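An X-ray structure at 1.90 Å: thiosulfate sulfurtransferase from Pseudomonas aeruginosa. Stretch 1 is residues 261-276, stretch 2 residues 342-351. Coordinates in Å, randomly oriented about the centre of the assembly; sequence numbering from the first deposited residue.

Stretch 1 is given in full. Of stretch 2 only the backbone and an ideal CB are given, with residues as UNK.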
# COMPACT_ATOMS: atom_id res chain seq x y z
N ARG A 261 24.63 -9.91 3.21
CA ARG A 261 24.73 -10.65 1.95
C ARG A 261 24.07 -9.87 0.81
O ARG A 261 24.57 -9.85 -0.32
CB ARG A 261 24.06 -12.02 2.11
CG ARG A 261 24.64 -13.16 1.29
CD ARG A 261 24.46 -12.99 -0.21
NE ARG A 261 24.69 -14.24 -0.92
CZ ARG A 261 24.61 -14.39 -2.24
NH1 ARG A 261 24.30 -13.36 -3.01
NH2 ARG A 261 24.83 -15.58 -2.79
N ALA A 262 22.94 -9.24 1.11
CA ALA A 262 22.19 -8.48 0.11
C ALA A 262 22.74 -7.07 -0.14
O ALA A 262 22.24 -6.36 -1.02
CB ALA A 262 20.73 -8.41 0.51
N GLY A 263 23.74 -6.67 0.63
CA GLY A 263 24.32 -5.35 0.44
C GLY A 263 23.63 -4.24 1.21
O GLY A 263 23.80 -3.06 0.89
N VAL A 264 22.84 -4.61 2.21
CA VAL A 264 22.15 -3.62 3.02
C VAL A 264 23.18 -2.76 3.75
O VAL A 264 24.13 -3.29 4.33
CB VAL A 264 21.22 -4.30 4.05
CG1 VAL A 264 20.62 -3.27 4.99
CG2 VAL A 264 20.12 -5.07 3.33
N GLU A 265 23.00 -1.45 3.71
CA GLU A 265 23.93 -0.54 4.38
C GLU A 265 23.58 -0.40 5.85
O GLU A 265 22.48 -0.74 6.28
CB GLU A 265 23.90 0.83 3.70
CG GLU A 265 24.43 0.83 2.27
CD GLU A 265 24.40 2.20 1.63
OE1 GLU A 265 24.90 3.16 2.25
OE2 GLU A 265 23.88 2.32 0.50
N ARG A 266 24.54 0.09 6.64
CA ARG A 266 24.33 0.29 8.07
C ARG A 266 24.42 1.79 8.38
O ARG A 266 25.15 2.52 7.71
CB ARG A 266 25.40 -0.44 8.89
CG ARG A 266 25.78 -1.84 8.40
CD ARG A 266 24.57 -2.77 8.26
NE ARG A 266 23.79 -2.89 9.49
CZ ARG A 266 22.70 -3.64 9.60
NH1 ARG A 266 22.26 -4.32 8.55
NH2 ARG A 266 22.04 -3.71 10.75
N LEU A 267 23.70 2.23 9.40
CA LEU A 267 23.71 3.63 9.82
C LEU A 267 23.41 3.75 11.30
O LEU A 267 22.74 2.90 11.87
CB LEU A 267 22.64 4.44 9.08
CG LEU A 267 22.73 4.78 7.60
CD1 LEU A 267 21.50 5.60 7.23
CD2 LEU A 267 24.00 5.56 7.30
N ASP A 268 23.91 4.83 11.91
CA ASP A 268 23.61 5.11 13.31
C ASP A 268 22.85 6.42 13.25
O ASP A 268 22.74 7.03 12.19
CB ASP A 268 24.88 5.24 14.17
CG ASP A 268 25.93 6.16 13.56
OD1 ASP A 268 25.57 7.08 12.80
OD2 ASP A 268 27.12 5.95 13.87
N LEU A 269 22.30 6.86 14.38
CA LEU A 269 21.53 8.10 14.40
C LEU A 269 22.25 9.26 13.71
O LEU A 269 21.63 10.03 12.98
CB LEU A 269 21.18 8.48 15.85
CG LEU A 269 20.16 7.56 16.52
CD1 LEU A 269 19.99 7.93 17.99
CD2 LEU A 269 18.82 7.68 15.79
N ALA A 270 23.56 9.38 13.94
CA ALA A 270 24.32 10.46 13.32
C ALA A 270 24.33 10.28 11.80
O ALA A 270 24.23 11.24 11.05
CB ALA A 270 25.75 10.47 13.85
N GLY A 271 24.45 9.03 11.36
CA GLY A 271 24.45 8.74 9.93
C GLY A 271 23.11 9.09 9.31
O GLY A 271 23.05 9.57 8.18
N LEU A 272 22.04 8.83 10.05
CA LEU A 272 20.69 9.13 9.58
C LEU A 272 20.54 10.63 9.39
O LEU A 272 20.10 11.10 8.34
CB LEU A 272 19.65 8.63 10.59
CG LEU A 272 18.20 9.06 10.34
CD1 LEU A 272 17.76 8.58 8.96
CD2 LEU A 272 17.30 8.51 11.43
N ALA A 273 20.92 11.39 10.42
CA ALA A 273 20.83 12.84 10.38
C ALA A 273 21.55 13.40 9.16
O ALA A 273 21.05 14.32 8.50
CB ALA A 273 21.42 13.44 11.66
N GLN A 274 22.71 12.83 8.85
CA GLN A 274 23.49 13.26 7.70
C GLN A 274 22.71 13.06 6.40
O GLN A 274 22.64 13.96 5.56
CB GLN A 274 24.81 12.49 7.63
CG GLN A 274 25.64 12.77 6.39
CD GLN A 274 25.87 14.26 6.18
OE1 GLN A 274 26.26 14.98 7.10
NE2 GLN A 274 25.64 14.72 4.95
N TRP A 275 22.12 11.88 6.24
CA TRP A 275 21.34 11.59 5.05
C TRP A 275 20.19 12.58 4.88
O TRP A 275 19.94 13.08 3.79
CB TRP A 275 20.79 10.16 5.10
CG TRP A 275 21.74 9.13 4.55
CD1 TRP A 275 23.07 9.30 4.28
CD2 TRP A 275 21.43 7.77 4.22
NE1 TRP A 275 23.61 8.13 3.79
CE2 TRP A 275 22.63 7.18 3.74
CE3 TRP A 275 20.27 7.00 4.27
CZ2 TRP A 275 22.69 5.84 3.33
CZ3 TRP A 275 20.33 5.67 3.86
CH2 TRP A 275 21.53 5.10 3.39
N GLN A 276 19.50 12.86 5.98
CA GLN A 276 18.38 13.79 5.96
C GLN A 276 18.86 15.21 5.67
O GLN A 276 18.08 16.07 5.27
CB GLN A 276 17.63 13.74 7.29
CG GLN A 276 17.14 12.35 7.66
CD GLN A 276 16.59 12.28 9.08
OE1 GLN A 276 17.25 12.72 10.03
NE2 GLN A 276 15.40 11.72 9.22
N UNK A 342 14.21 -5.45 0.05
CA UNK A 342 14.18 -4.16 -0.63
C UNK A 342 15.46 -3.96 -1.45
O UNK A 342 15.45 -3.38 -2.53
CB UNK A 342 14.01 -3.03 0.38
N UNK A 343 16.58 -4.45 -0.92
CA UNK A 343 17.86 -4.35 -1.61
C UNK A 343 17.81 -5.17 -2.90
O UNK A 343 18.30 -4.74 -3.95
CB UNK A 343 19.00 -4.83 -0.71
N UNK A 344 17.22 -6.35 -2.82
CA UNK A 344 17.10 -7.24 -3.97
C UNK A 344 16.14 -6.67 -5.00
O UNK A 344 16.20 -7.02 -6.18
CB UNK A 344 16.63 -8.63 -3.53
N UNK A 345 15.27 -5.76 -4.56
CA UNK A 345 14.34 -5.12 -5.47
C UNK A 345 14.97 -3.82 -5.99
O UNK A 345 14.28 -2.94 -6.51
CB UNK A 345 13.00 -4.85 -4.78
N UNK A 346 16.29 -3.72 -5.82
CA UNK A 346 17.04 -2.58 -6.31
C UNK A 346 17.08 -1.30 -5.49
O UNK A 346 17.60 -0.29 -5.96
CB UNK A 346 16.48 -2.22 -7.69
N UNK A 347 16.55 -1.33 -4.27
CA UNK A 347 16.55 -0.12 -3.45
C UNK A 347 17.84 0.09 -2.67
O UNK A 347 18.50 -0.88 -2.26
CB UNK A 347 15.37 -0.16 -2.47
N UNK A 348 18.21 1.35 -2.48
CA UNK A 348 19.36 1.67 -1.66
C UNK A 348 18.69 1.69 -0.29
O UNK A 348 17.80 2.50 -0.03
CB UNK A 348 20.07 2.97 -2.04
N UNK A 349 19.10 0.78 0.58
CA UNK A 349 18.48 0.68 1.88
C UNK A 349 19.49 0.44 3.00
O UNK A 349 20.50 -0.25 2.82
CB UNK A 349 17.44 -0.44 1.87
N UNK A 350 19.19 1.02 4.15
CA UNK A 350 20.05 0.89 5.32
C UNK A 350 19.20 0.51 6.53
O UNK A 350 18.00 0.80 6.57
CB UNK A 350 20.82 2.19 5.58
N UNK A 351 19.83 -0.14 7.50
CA UNK A 351 19.16 -0.50 8.74
C UNK A 351 19.80 0.38 9.81
O UNK A 351 21.02 0.52 9.85
CB UNK A 351 19.29 -1.99 9.06

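Position 342 lies in a helix, its CA-to-CB bond sideways to stretch 1 and no atom of that stretch within 5.5 Å of the ideal CB. Many helix-compatible side chains would do; it is Leu342.

At position 343 the CB points toward stretch 1, 3.6 Å from Ala262 O and 4.2 Å from Val264 CG2. Something small and apolar suits so close a helix approach, and Ala343 fills the place, its CB 4.1 Å from Ala262 CB.

Position 344 points sideways, free of stretch 1 at its CB, so a long side chain of several kinds could fit. Gln344 extends until its NE2 lies 4.3 Å from Ala262 CB.

Positions 345 to 347 are out of reach, and stretch 1 says little about them. The first leaves the helix and is Met345, present as selenomethionine. At the second, a phi of 82° favours glycine, which lacks the CB that strains such angles: Gly346. The third, with extended backbone angles, admits many residues and is Trp347.

At position 348 the ideal CB points sideways, 4.6 Å from Glu265 OE2. A carboxylate within reach invites a donor: Lys, Arg, Gln or Asn could all be considered. The residue is Gln348, whose extended chain (chi1 and chi2 both t) brings NE2 to donate a hydrogen bond to Glu265 OE2 at 3.0 Å.

Position 349 points away from stretch 1, while its backbone O accepts from Glu265 N at 2.9 Å. A strand-favouring apolar residue is plausible, since the CB is 5.3 Å from Val264 CG1. Val349 is beta-branched, and its CG1 comes 4.3 Å from Val264 CG2.

Position 350 pairs with Glu265 in a parallel bridge, both CB atoms on the same face of the sheet. Here the ideal CB is already 3.4 Å from Glu265 O, 3.7 Å from Trp275 CH2 and 3.8 Å from Leu267 CG. With neighbours this near, a small apolar residue is the natural expectation. Ala350 lets its methyl pack against Leu267 and Trp275 while its CA makes a CA-H...O contact with Glu265 O at 3.1 Å.

Position 351 continues the pairing, opposite Arg266: its N donates to Glu265 O at 3.0 Å, and its O accepts from Leu267 N at 3.2 Å. The CB lies on the face shared with Arg266, 3.7 Å from Arg266 NH2 and 4.5 Å from Val264 CG1. Val, Ile or Thr would suit an extended strand here. Val351 places its CB over one face of the Arg266 guanidinium, and its CG2 packs 3.7 Å from Val264 CG1.

Stretch 2, residues 342-351: LAQMGWQVAV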
# COMPACT_ATOMS: atom_id res chain seq x y z
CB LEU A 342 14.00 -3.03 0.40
CG LEU A 342 12.62 -3.01 1.07
CD1 LEU A 342 12.65 -2.18 2.35
CD2 LEU A 342 11.59 -2.47 0.09
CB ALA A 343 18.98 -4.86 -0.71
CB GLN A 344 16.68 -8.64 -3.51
CG GLN A 344 17.81 -9.35 -2.77
CD GLN A 344 17.40 -10.65 -2.10
OE1 GLN A 344 17.23 -11.68 -2.75
NE2 GLN A 344 17.23 -10.61 -0.79
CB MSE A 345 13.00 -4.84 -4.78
CG MSE A 345 12.14 -6.09 -4.64
SE MSE A 345 10.31 -5.70 -4.10
CE MSE A 345 10.65 -5.33 -2.25
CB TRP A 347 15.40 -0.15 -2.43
CG TRP A 347 14.04 -0.08 -3.03
CD1 TRP A 347 13.22 -1.13 -3.35
CD2 TRP A 347 13.34 1.11 -3.40
NE1 TRP A 347 12.05 -0.66 -3.90
CE2 TRP A 347 12.10 0.71 -3.94
CE3 TRP A 347 13.64 2.48 -3.32
CZ2 TRP A 347 11.15 1.63 -4.42
CZ3 TRP A 347 12.70 3.39 -3.79
CH2 TRP A 347 11.47 2.96 -4.33
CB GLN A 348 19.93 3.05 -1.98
CG GLN A 348 20.89 3.56 -0.91
CD GLN A 348 21.70 4.77 -1.36
OE1 GLN A 348 21.22 5.60 -2.13
NE2 GLN A 348 22.93 4.87 -0.86
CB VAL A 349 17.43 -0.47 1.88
CG1 VAL A 349 18.10 -1.78 1.49
CG2 VAL A 349 16.77 -0.59 3.25
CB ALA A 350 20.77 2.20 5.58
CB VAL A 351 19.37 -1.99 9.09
CG1 VAL A 351 18.87 -2.28 10.50
CG2 VAL A 351 18.62 -2.87 8.09
O HOH W 1 21.69 -0.88 -0.38
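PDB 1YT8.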